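Local coordinates for 378aa long hypothetical citrate synthase (Sulfolobus tokodaii, PDB 1VGM), which is a mostly helical, two-subunit protein of the citrate synthase family, whose individual function is unspecified, at residues E75-M87 / M96-Y108. Sequence-based numbering, arbitrary orientation.
Sequences EVPEQVISTIFSM and MMETAFGILASIY
Val80, Thr83 and Ile84 pack against Met96, Ala100 and Ile103 in a buried, apolar contact that sets helix 78-84, with the residues leading into it, nearly antiparallel to helix 93-108 at the dimer interface of this citrate synthase fold. The axes of segments 78-84 and 96-108 approach to 9.2 Å at 154°, and the small Ala100 lets Val80 come near, their CA atoms 5.6 Å apart. The branches of Val80 divide the work: CG1, anti to the backbone N (chi1 173°), faces Ala100 CB, while CG2 lies 3.7 Å from Ile103 CG2 and also touches Leu104 CD2. Ile103 and Thr83 meet tip to tip, Ile103 CD1 lying 3.5 Å from Thr83 OG1. Rigid Pro77 packs tightly, CB 3.4 Å from Ile107 CD1 and CD against Leu104 CD2; the Tyr108 ring lies obliquely alongside at normal distance. Flexible Met96 bends at chi3 (68°), bringing CE to 3.9 Å from Ile84 CG2. A water oxygen 2.8 Å from Tyr108 OH donates a weak hydrogen bond to Glu75 OE2. Thr83 OG1 hydrogen-bonds to Thr83 OG1, and Gln79 NE2 to Ser86 O, of the second subunit. Close apolar packing thus joins the helices, while polar ends of two of its own residues reach the second subunit.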
# COMPACT_ATOMS: atom_id res chain seq x y z
N GLU A 75 13.43 0.76 -19.88
CA GLU A 75 14.10 -0.40 -19.30
C GLU A 75 13.63 -0.64 -17.86
O GLU A 75 13.40 0.31 -17.12
CB GLU A 75 15.61 -0.17 -19.30
CG GLU A 75 16.00 1.28 -19.00
CD GLU A 75 17.32 1.40 -18.24
OE1 GLU A 75 18.33 0.84 -18.72
OE2 GLU A 75 17.34 2.07 -17.18
N VAL A 76 13.50 -1.90 -17.48
CA VAL A 76 13.32 -2.26 -16.07
C VAL A 76 14.34 -3.32 -15.66
O VAL A 76 14.91 -4.01 -16.50
CB VAL A 76 11.91 -2.84 -15.82
CG1 VAL A 76 10.85 -1.76 -16.02
CG2 VAL A 76 11.66 -4.02 -16.74
N PRO A 77 14.58 -3.46 -14.34
CA PRO A 77 15.48 -4.52 -13.87
C PRO A 77 15.01 -5.86 -14.40
O PRO A 77 13.81 -6.07 -14.58
CB PRO A 77 15.36 -4.44 -12.35
CG PRO A 77 14.92 -3.03 -12.08
CD PRO A 77 14.02 -2.67 -13.23
N GLU A 78 15.96 -6.76 -14.67
CA GLU A 78 15.59 -8.03 -15.27
C GLU A 78 14.81 -8.87 -14.27
O GLU A 78 14.05 -9.77 -14.65
CB GLU A 78 16.85 -8.78 -15.75
CG GLU A 78 17.81 -9.21 -14.67
CD GLU A 78 19.03 -9.93 -15.24
OE1 GLU A 78 19.68 -10.69 -14.50
OE2 GLU A 78 19.32 -9.74 -16.45
N GLN A 79 14.97 -8.57 -12.98
CA GLN A 79 14.18 -9.24 -11.95
C GLN A 79 12.69 -9.07 -12.19
O GLN A 79 11.91 -9.97 -11.91
CB GLN A 79 14.53 -8.71 -10.56
CG GLN A 79 15.78 -9.33 -9.96
CD GLN A 79 17.03 -8.59 -10.38
OE1 GLN A 79 16.98 -7.67 -11.21
NE2 GLN A 79 18.17 -8.98 -9.82
N VAL A 80 12.31 -7.91 -12.71
CA VAL A 80 10.90 -7.63 -12.99
C VAL A 80 10.37 -8.63 -14.00
O VAL A 80 9.32 -9.25 -13.79
CB VAL A 80 10.71 -6.21 -13.58
CG1 VAL A 80 9.26 -6.03 -14.02
CG2 VAL A 80 11.09 -5.17 -12.55
N ILE A 81 11.09 -8.77 -15.11
CA ILE A 81 10.68 -9.67 -16.17
C ILE A 81 10.65 -11.09 -15.62
O ILE A 81 9.67 -11.82 -15.78
CB ILE A 81 11.66 -9.58 -17.37
CG1 ILE A 81 11.69 -8.15 -17.90
CG2 ILE A 81 11.24 -10.55 -18.49
CD1 ILE A 81 10.34 -7.63 -18.39
N SER A 82 11.72 -11.47 -14.95
CA SER A 82 11.86 -12.82 -14.43
C SER A 82 10.67 -13.19 -13.55
O SER A 82 10.11 -14.27 -13.67
CB SER A 82 13.16 -12.93 -13.64
OG SER A 82 13.25 -14.20 -13.01
N THR A 83 10.29 -12.28 -12.66
CA THR A 83 9.22 -12.56 -11.72
C THR A 83 7.83 -12.54 -12.37
O THR A 83 7.02 -13.43 -12.13
CB THR A 83 9.24 -11.54 -10.56
OG1 THR A 83 10.44 -11.73 -9.80
CG2 THR A 83 8.02 -11.72 -9.66
N ILE A 84 7.57 -11.52 -13.18
CA ILE A 84 6.29 -11.42 -13.90
C ILE A 84 6.02 -12.69 -14.70
O ILE A 84 4.92 -13.26 -14.66
CB ILE A 84 6.31 -10.19 -14.86
CG1 ILE A 84 5.92 -8.92 -14.10
CG2 ILE A 84 5.36 -10.41 -16.02
CD1 ILE A 84 6.01 -7.66 -14.95
N PHE A 85 7.03 -13.13 -15.44
CA PHE A 85 6.85 -14.24 -16.35
C PHE A 85 6.89 -15.60 -15.66
O PHE A 85 6.64 -16.63 -16.28
CB PHE A 85 7.90 -14.17 -17.46
CG PHE A 85 7.54 -13.21 -18.54
CD1 PHE A 85 6.82 -13.64 -19.66
CD2 PHE A 85 7.81 -11.85 -18.40
CE1 PHE A 85 6.39 -12.75 -20.63
CE2 PHE A 85 7.38 -10.95 -19.37
CZ PHE A 85 6.66 -11.39 -20.48
N SER A 86 7.19 -15.61 -14.36
CA SER A 86 7.26 -16.88 -13.64
C SER A 86 5.97 -17.15 -12.88
O SER A 86 5.78 -18.23 -12.35
CB SER A 86 8.43 -16.88 -12.65
OG SER A 86 8.12 -16.07 -11.52
N MET A 87 5.08 -16.16 -12.83
CA MET A 87 3.84 -16.32 -12.09
C MET A 87 2.79 -17.01 -12.95
O MET A 87 2.87 -17.01 -14.17
CB MET A 87 3.32 -14.96 -11.63
CG MET A 87 3.83 -14.59 -10.24
SD MET A 87 3.11 -13.09 -9.65
CE MET A 87 4.24 -11.90 -10.33
N MET A 96 0.01 -8.64 -10.26
CA MET A 96 1.29 -8.69 -10.93
C MET A 96 1.95 -7.31 -10.95
O MET A 96 3.17 -7.18 -10.79
CB MET A 96 1.11 -9.24 -12.34
CG MET A 96 0.76 -10.74 -12.35
SD MET A 96 0.24 -11.37 -13.94
CE MET A 96 1.77 -11.25 -14.87
N MET A 97 1.14 -6.27 -11.11
CA MET A 97 1.67 -4.92 -11.18
C MET A 97 2.21 -4.47 -9.83
O MET A 97 3.29 -3.87 -9.76
CB MET A 97 0.59 -3.95 -11.66
CG MET A 97 1.14 -2.60 -12.08
SD MET A 97 -0.10 -1.52 -12.81
CE MET A 97 -0.78 -2.58 -14.06
N GLU A 98 1.47 -4.74 -8.75
CA GLU A 98 1.92 -4.33 -7.43
C GLU A 98 3.22 -5.04 -7.06
O GLU A 98 4.09 -4.46 -6.42
CB GLU A 98 0.84 -4.60 -6.37
CG GLU A 98 0.66 -6.04 -5.95
CD GLU A 98 -0.42 -6.20 -4.88
OE1 GLU A 98 -0.91 -7.33 -4.69
OE2 GLU A 98 -0.79 -5.20 -4.23
N THR A 99 3.35 -6.28 -7.52
CA THR A 99 4.59 -7.03 -7.33
C THR A 99 5.75 -6.40 -8.10
O THR A 99 6.82 -6.21 -7.55
CB THR A 99 4.45 -8.49 -7.81
OG1 THR A 99 3.37 -9.13 -7.12
CG2 THR A 99 5.74 -9.26 -7.53
N ALA A 100 5.52 -6.09 -9.37
CA ALA A 100 6.54 -5.45 -10.19
C ALA A 100 7.03 -4.16 -9.55
O ALA A 100 8.24 -3.90 -9.51
CB ALA A 100 6.00 -5.16 -11.60
N PHE A 101 6.11 -3.35 -9.04
CA PHE A 101 6.50 -2.07 -8.45
C PHE A 101 7.24 -2.24 -7.13
O PHE A 101 7.98 -1.35 -6.72
CB PHE A 101 5.27 -1.18 -8.25
CG PHE A 101 4.97 -0.30 -9.43
CD1 PHE A 101 5.39 1.03 -9.44
CD2 PHE A 101 4.32 -0.81 -10.55
CE1 PHE A 101 5.18 1.84 -10.55
CE2 PHE A 101 4.10 -0.01 -11.68
CZ PHE A 101 4.53 1.31 -11.68
N GLY A 102 7.04 -3.39 -6.47
CA GLY A 102 7.80 -3.73 -5.29
C GLY A 102 9.24 -4.01 -5.64
O GLY A 102 10.16 -3.57 -4.94
N ILE A 103 9.44 -4.71 -6.75
CA ILE A 103 10.79 -4.93 -7.27
C ILE A 103 11.50 -3.65 -7.70
O ILE A 103 12.69 -3.48 -7.42
CB ILE A 103 10.76 -5.93 -8.45
CG1 ILE A 103 10.38 -7.32 -7.92
CG2 ILE A 103 12.11 -5.98 -9.14
CD1 ILE A 103 10.05 -8.33 -8.99
N LEU A 104 10.79 -2.73 -8.36
CA LEU A 104 11.38 -1.45 -8.74
C LEU A 104 11.78 -0.64 -7.50
O LEU A 104 12.88 -0.07 -7.45
CB LEU A 104 10.40 -0.63 -9.60
CG LEU A 104 9.99 -1.19 -10.97
CD1 LEU A 104 9.04 -0.23 -11.67
CD2 LEU A 104 11.21 -1.43 -11.83
N ALA A 105 10.90 -0.59 -6.50
CA ALA A 105 11.21 0.07 -5.24
C ALA A 105 12.46 -0.52 -4.57
O ALA A 105 13.28 0.22 -4.04
CB ALA A 105 10.02 -0.03 -4.28
N SER A 106 12.59 -1.84 -4.60
CA SER A 106 13.74 -2.50 -3.99
C SER A 106 15.06 -2.17 -4.70
O SER A 106 16.10 -1.99 -4.06
CB SER A 106 13.54 -4.02 -3.97
OG SER A 106 12.60 -4.39 -2.98
N ILE A 107 15.01 -2.11 -6.03
CA ILE A 107 16.23 -2.04 -6.80
C ILE A 107 16.64 -0.60 -7.07
O ILE A 107 17.82 -0.26 -6.92
CB ILE A 107 16.08 -2.80 -8.14
CG1 ILE A 107 15.93 -4.30 -7.85
CG2 ILE A 107 17.31 -2.56 -9.02
CD1 ILE A 107 15.76 -5.15 -9.07
N TYR A 108 15.68 0.25 -7.43
CA TYR A 108 15.96 1.68 -7.58
C TYR A 108 15.98 2.43 -6.24
O TYR A 108 16.83 3.29 -6.02
CB TYR A 108 14.93 2.33 -8.51
CG TYR A 108 14.95 1.81 -9.93
CD1 TYR A 108 13.77 1.41 -10.56
CD2 TYR A 108 16.14 1.73 -10.65
CE1 TYR A 108 13.78 0.95 -11.88
CE2 TYR A 108 16.16 1.28 -11.96
CZ TYR A 108 14.98 0.90 -12.57
OH TYR A 108 14.99 0.47 -13.88
O HOH W 1 17.35 -0.16 -15.17